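Local coordinates for protein ten1 (Schizosaccharomyces pombe, PDB 3KF6) that binds single-stranded telomeric DNA, partners stn1 and is required for telomere maintenance in fission yeast, at residues V58-Q61 with K62-L66; P92-R95 with Q96-E100. All blocks are in the same frame, centred on the assembly; numbering follows the deposited sequence.

Contact 1 of 2, residues V58-Q61 with K62-L66; sequences VSIQ and KHEWL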
# COMPACT_ATOMS: atom_id res chain seq x y z
N VAL B 58 14.97 -17.49 -3.43
CA VAL B 58 15.33 -18.07 -2.14
C VAL B 58 14.31 -19.15 -1.82
O VAL B 58 13.14 -19.03 -2.19
CB VAL B 58 15.33 -17.01 -1.01
CG1 VAL B 58 16.44 -15.99 -1.25
CG2 VAL B 58 13.98 -16.33 -0.94
N SER B 59 14.74 -20.20 -1.14
CA SER B 59 13.85 -21.29 -0.78
C SER B 59 12.75 -20.86 0.17
O SER B 59 12.96 -19.99 1.02
CB SER B 59 14.65 -22.44 -0.16
OG SER B 59 15.57 -22.99 -1.10
N ILE B 60 11.58 -21.46 0.01
CA ILE B 60 10.43 -21.16 0.86
C ILE B 60 10.27 -22.29 1.87
O ILE B 60 10.28 -23.46 1.52
CB ILE B 60 9.14 -21.03 0.03
CG1 ILE B 60 9.24 -19.79 -0.87
CG2 ILE B 60 7.93 -20.94 0.94
CD1 ILE B 60 8.01 -19.53 -1.71
N GLN B 61 10.13 -21.92 3.14
CA GLN B 61 10.00 -22.90 4.21
C GLN B 61 8.53 -23.15 4.55
O GLN B 61 7.73 -22.22 4.63
CB GLN B 61 10.76 -22.41 5.45
CG GLN B 61 10.88 -23.44 6.57
CD GLN B 61 12.11 -23.21 7.44
OE1 GLN B 61 12.24 -22.18 8.10
NE2 GLN B 61 13.03 -24.17 7.43
N LYS B 62 8.19 -24.42 4.75
CA LYS B 62 6.82 -24.78 5.08
C LYS B 62 6.39 -24.04 6.35
O LYS B 62 7.17 -23.90 7.29
CB LYS B 62 6.68 -26.29 5.29
CG LYS B 62 5.25 -26.74 5.55
CD LYS B 62 5.11 -28.26 5.62
CE LYS B 62 3.65 -28.64 5.87
NZ LYS B 62 3.44 -30.12 5.97
N HIS B 63 5.15 -23.56 6.35
CA HIS B 63 4.58 -22.84 7.47
C HIS B 63 5.05 -21.40 7.64
O HIS B 63 4.67 -20.74 8.61
CB HIS B 63 4.81 -23.61 8.78
CG HIS B 63 4.10 -24.93 8.82
ND1 HIS B 63 2.74 -25.05 8.63
CD2 HIS B 63 4.56 -26.19 9.04
CE1 HIS B 63 2.40 -26.32 8.73
NE2 HIS B 63 3.48 -27.03 8.97
N GLU B 64 5.86 -20.90 6.72
CA GLU B 64 6.29 -19.51 6.84
C GLU B 64 5.18 -18.63 6.28
O GLU B 64 4.38 -19.08 5.44
CB GLU B 64 7.61 -19.25 6.11
CG GLU B 64 7.53 -19.16 4.60
CD GLU B 64 8.82 -18.62 4.02
OE1 GLU B 64 9.13 -17.44 4.29
OE2 GLU B 64 9.53 -19.36 3.31
N TRP B 65 5.11 -17.39 6.75
CA TRP B 65 4.07 -16.47 6.31
C TRP B 65 4.54 -15.53 5.20
O TRP B 65 5.62 -14.95 5.28
CB TRP B 65 3.54 -15.68 7.50
CG TRP B 65 2.71 -16.54 8.43
CD1 TRP B 65 3.16 -17.35 9.43
CD2 TRP B 65 1.28 -16.68 8.41
NE1 TRP B 65 2.10 -17.99 10.04
CE2 TRP B 65 0.94 -17.60 9.43
CE3 TRP B 65 0.26 -16.12 7.63
CZ2 TRP B 65 -0.39 -17.97 9.68
CZ3 TRP B 65 -1.06 -16.49 7.88
CH2 TRP B 65 -1.37 -17.41 8.90
N LEU B 66 3.69 -15.39 4.18
CA LEU B 66 4.00 -14.54 3.04
C LEU B 66 2.92 -13.52 2.73
O LEU B 66 1.74 -13.79 2.92
CB LEU B 66 4.16 -15.41 1.78
CG LEU B 66 5.23 -16.50 1.79
CD1 LEU B 66 5.13 -17.30 0.50
CD2 LEU B 66 6.61 -15.86 1.93
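A type II beta turn running from Gln-61 to Glu-64 leads the chain into strand 65-74, and two hydrogen bonds between its end residues hold it. The turn bond proper runs from Glu-64 N to Gln-61 O, 3.1 Å long, with the donor tilted 35° from the carbonyl plane. The second bond runs the opposite way: Gln-61 N gives its proton to Glu-64 OE2 at 2.6 Å, a short and fairly straight bond with 155° at the hydrogen. The carboxylate is met on its anti side, somewhat out of its plane. What brings it there is the first torsion of Glu-64, which sets CG between the backbone N and the carbonyl carbon (chi1 75°) and turns the chain back over the turn, where CG packs 3.1 Å from Gln-61 O. Gln-61 is therefore gripped at both its amide and its carbonyl by one residue, an acid side chain satisfying the N-H that the turn bond does not use. The fold around this turn is the OB fold: His-63 and Glu-64 also bond through their backbones to Val-30 of strand 23-34, so the turn is tied to the antiparallel neighbour of the strand it starts. Ile-60 lies across the glutamate at about a right angle. Its CG2, anti to the backbone N, comes within 3.3 Å of Glu-64 OE2, so a methyl lies against the oxygen that takes the Gln-61 proton. The other branch makes a looser apolar contact, Ile-60 CD1 meeting CD1 of buried Leu-66 at 4.3 Å. On the outer corner of the turn, the CG of Lys-62 rests over one face of the His-63 ring, 3.6 Å above its plane and displaced toward the rim.

Contact 2 of 2, residues P92-R95 with Q96-E100; sequences PRYR and QMVSE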
# COMPACT_ATOMS: atom_id res chain seq x y z
N PRO B 92 -2.12 -11.23 15.27
CA PRO B 92 -3.32 -10.67 15.89
C PRO B 92 -3.54 -9.19 15.56
O PRO B 92 -4.67 -8.78 15.30
CB PRO B 92 -3.09 -10.91 17.38
CG PRO B 92 -2.27 -12.18 17.39
CD PRO B 92 -1.28 -11.90 16.28
N ARG B 93 -2.47 -8.40 15.59
CA ARG B 93 -2.59 -6.98 15.29
C ARG B 93 -2.86 -6.78 13.80
O ARG B 93 -3.65 -5.92 13.41
CB ARG B 93 -1.33 -6.23 15.72
CG ARG B 93 -0.98 -6.44 17.19
CD ARG B 93 -1.00 -5.17 18.04
NE ARG B 93 -2.33 -4.57 18.15
CZ ARG B 93 -2.71 -3.77 19.16
NH1 ARG B 93 -1.87 -3.48 20.14
NH2 ARG B 93 -3.92 -3.25 19.17
N TYR B 94 -2.20 -7.58 12.97
CA TYR B 94 -2.42 -7.48 11.53
C TYR B 94 -3.89 -7.77 11.17
O TYR B 94 -4.51 -7.01 10.42
CB TYR B 94 -1.51 -8.45 10.78
CG TYR B 94 -1.87 -8.62 9.32
CD1 TYR B 94 -2.73 -9.64 8.92
CD2 TYR B 94 -1.40 -7.74 8.35
CE1 TYR B 94 -3.12 -9.78 7.59
CE2 TYR B 94 -1.78 -7.87 7.01
CZ TYR B 94 -2.64 -8.90 6.65
OH TYR B 94 -3.03 -9.03 5.33
N ARG B 95 -4.46 -8.85 11.70
CA ARG B 95 -5.84 -9.14 11.36
C ARG B 95 -6.79 -8.08 11.92
O ARG B 95 -7.79 -7.75 11.30
CB ARG B 95 -6.25 -10.54 11.81
CG ARG B 95 -6.18 -10.83 13.28
CD ARG B 95 -6.73 -12.23 13.53
NE ARG B 95 -6.91 -12.50 14.95
CZ ARG B 95 -6.13 -13.30 15.67
NH1 ARG B 95 -5.10 -13.93 15.11
NH2 ARG B 95 -6.39 -13.46 16.96
N GLN B 96 -6.44 -7.53 13.08
CA GLN B 96 -7.26 -6.49 13.69
C GLN B 96 -7.34 -5.29 12.75
O GLN B 96 -8.41 -4.75 12.51
CB GLN B 96 -6.66 -6.07 15.04
CG GLN B 96 -7.29 -4.81 15.66
CD GLN B 96 -6.65 -4.43 16.98
OE1 GLN B 96 -5.43 -4.44 17.12
NE2 GLN B 96 -7.48 -4.09 17.97
N MET B 97 -6.20 -4.88 12.21
CA MET B 97 -6.18 -3.73 11.31
C MET B 97 -6.82 -3.99 9.95
O MET B 97 -7.42 -3.09 9.37
CB MET B 97 -4.75 -3.21 11.12
CG MET B 97 -4.08 -2.75 12.41
SD MET B 97 -5.12 -1.71 13.47
CE MET B 97 -4.42 -2.10 15.08
N VAL B 98 -6.69 -5.21 9.43
CA VAL B 98 -7.31 -5.53 8.15
C VAL B 98 -8.82 -5.41 8.33
O VAL B 98 -9.51 -4.86 7.48
CB VAL B 98 -6.99 -6.98 7.68
CG1 VAL B 98 -7.86 -7.34 6.48
CG2 VAL B 98 -5.52 -7.09 7.30
N SER B 99 -9.31 -5.94 9.44
CA SER B 99 -10.74 -5.88 9.73
C SER B 99 -11.20 -4.45 9.91
O SER B 99 -12.22 -4.06 9.36
CB SER B 99 -11.07 -6.69 10.99
OG SER B 99 -11.04 -8.08 10.72
N GLU B 100 -10.45 -3.66 10.68
CA GLU B 100 -10.81 -2.27 10.90
C GLU B 100 -10.86 -1.47 9.61
O GLU B 100 -11.76 -0.66 9.40
CB GLU B 100 -9.84 -1.60 11.88
CG GLU B 100 -10.06 -1.97 13.32
CD GLU B 100 -11.50 -1.72 13.76
OE1 GLU B 100 -12.25 -2.70 13.92
OE2 GLU B 100 -11.87 -0.54 13.94
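Arg-93 holds the side-chain oxygen of Gln-96 with two nitrogens of its guanidinium, presented side-on. Its NH2 lies 2.8 Å from Gln-96 OE1, in the carbonyl plane and on a lone pair; the longer bond, from Arg-93 NE to the same OE1 at 3.3 Å, meets the oxygen nearly end-on but is bent at the hydrogen (136°), the lesser of the two. The oxygen sits in the guanidinium plane, and the amide is turned only 23° from it, so the two flat groups are almost coplanar. The arginine chain achieves this by bending at chi2 (-117°) and chi3, while the glutamine runs extended alongside it. Replacing this arginine by an alanine is likely to leave Gln-96 OE1 without either guanidinium donor and its amide freer to turn. Beneath this pair runs the ordinary ladder of an alpha helix, with Met-97 N bonded to Arg-93 O at 3.0 Å and equivalent bonds from Gln-96 to Pro-92, Val-98 to Tyr-94 and Ser-99 to Arg-95. One turn apart, Tyr-94 and Val-98 pack by a CH-pi contact: Val-98 CG2 stands over one ring face, 3.7 Å from the ring centroid of Tyr-94, shifted toward the rim on the hydroxyl side. Leu-9 of strand 8-9 touches both residues, which fastens this C-terminal helix to the OB fold. The same helix meets protein stn1, whose Trp-133 packs on Arg-93, Trp-136 on Tyr-94 and Gln-137 on Met-97, consistent with an Rpa2-Rpa3-like pairing. Arg-95 folds back so that Pro-92 CA lies over the centre of one guanidinium face, 3.8 Å above its plane. The neutral amide fixes the rotation of the Arg-93 guanidinium but offers no counter-charge, so the arginine probably keeps its positive charge at the stn1 interface.

Overall arrangement
The two contacts are local arrangements in series along the chain, each between residues close in sequence, yet they serve different parts of one OB-fold protein. Contact 1 shapes the turn that begins strand 65-74, and no residue of stn1 touches its segments; contact 2 lies in helix 91-103, which faces stn1. Their centres are 22 Å apart and their nearest atoms about 7 Å, so they do not touch. In contact 1 a carboxylate serves a backbone N-H, whereas in contact 2 an amide oxygen serves an arginine. The rest of strand 65-74, then strand 77-85 and the loop after it, connect the two along the chain, with Ala-86 bonded to the backbone of Trp-65.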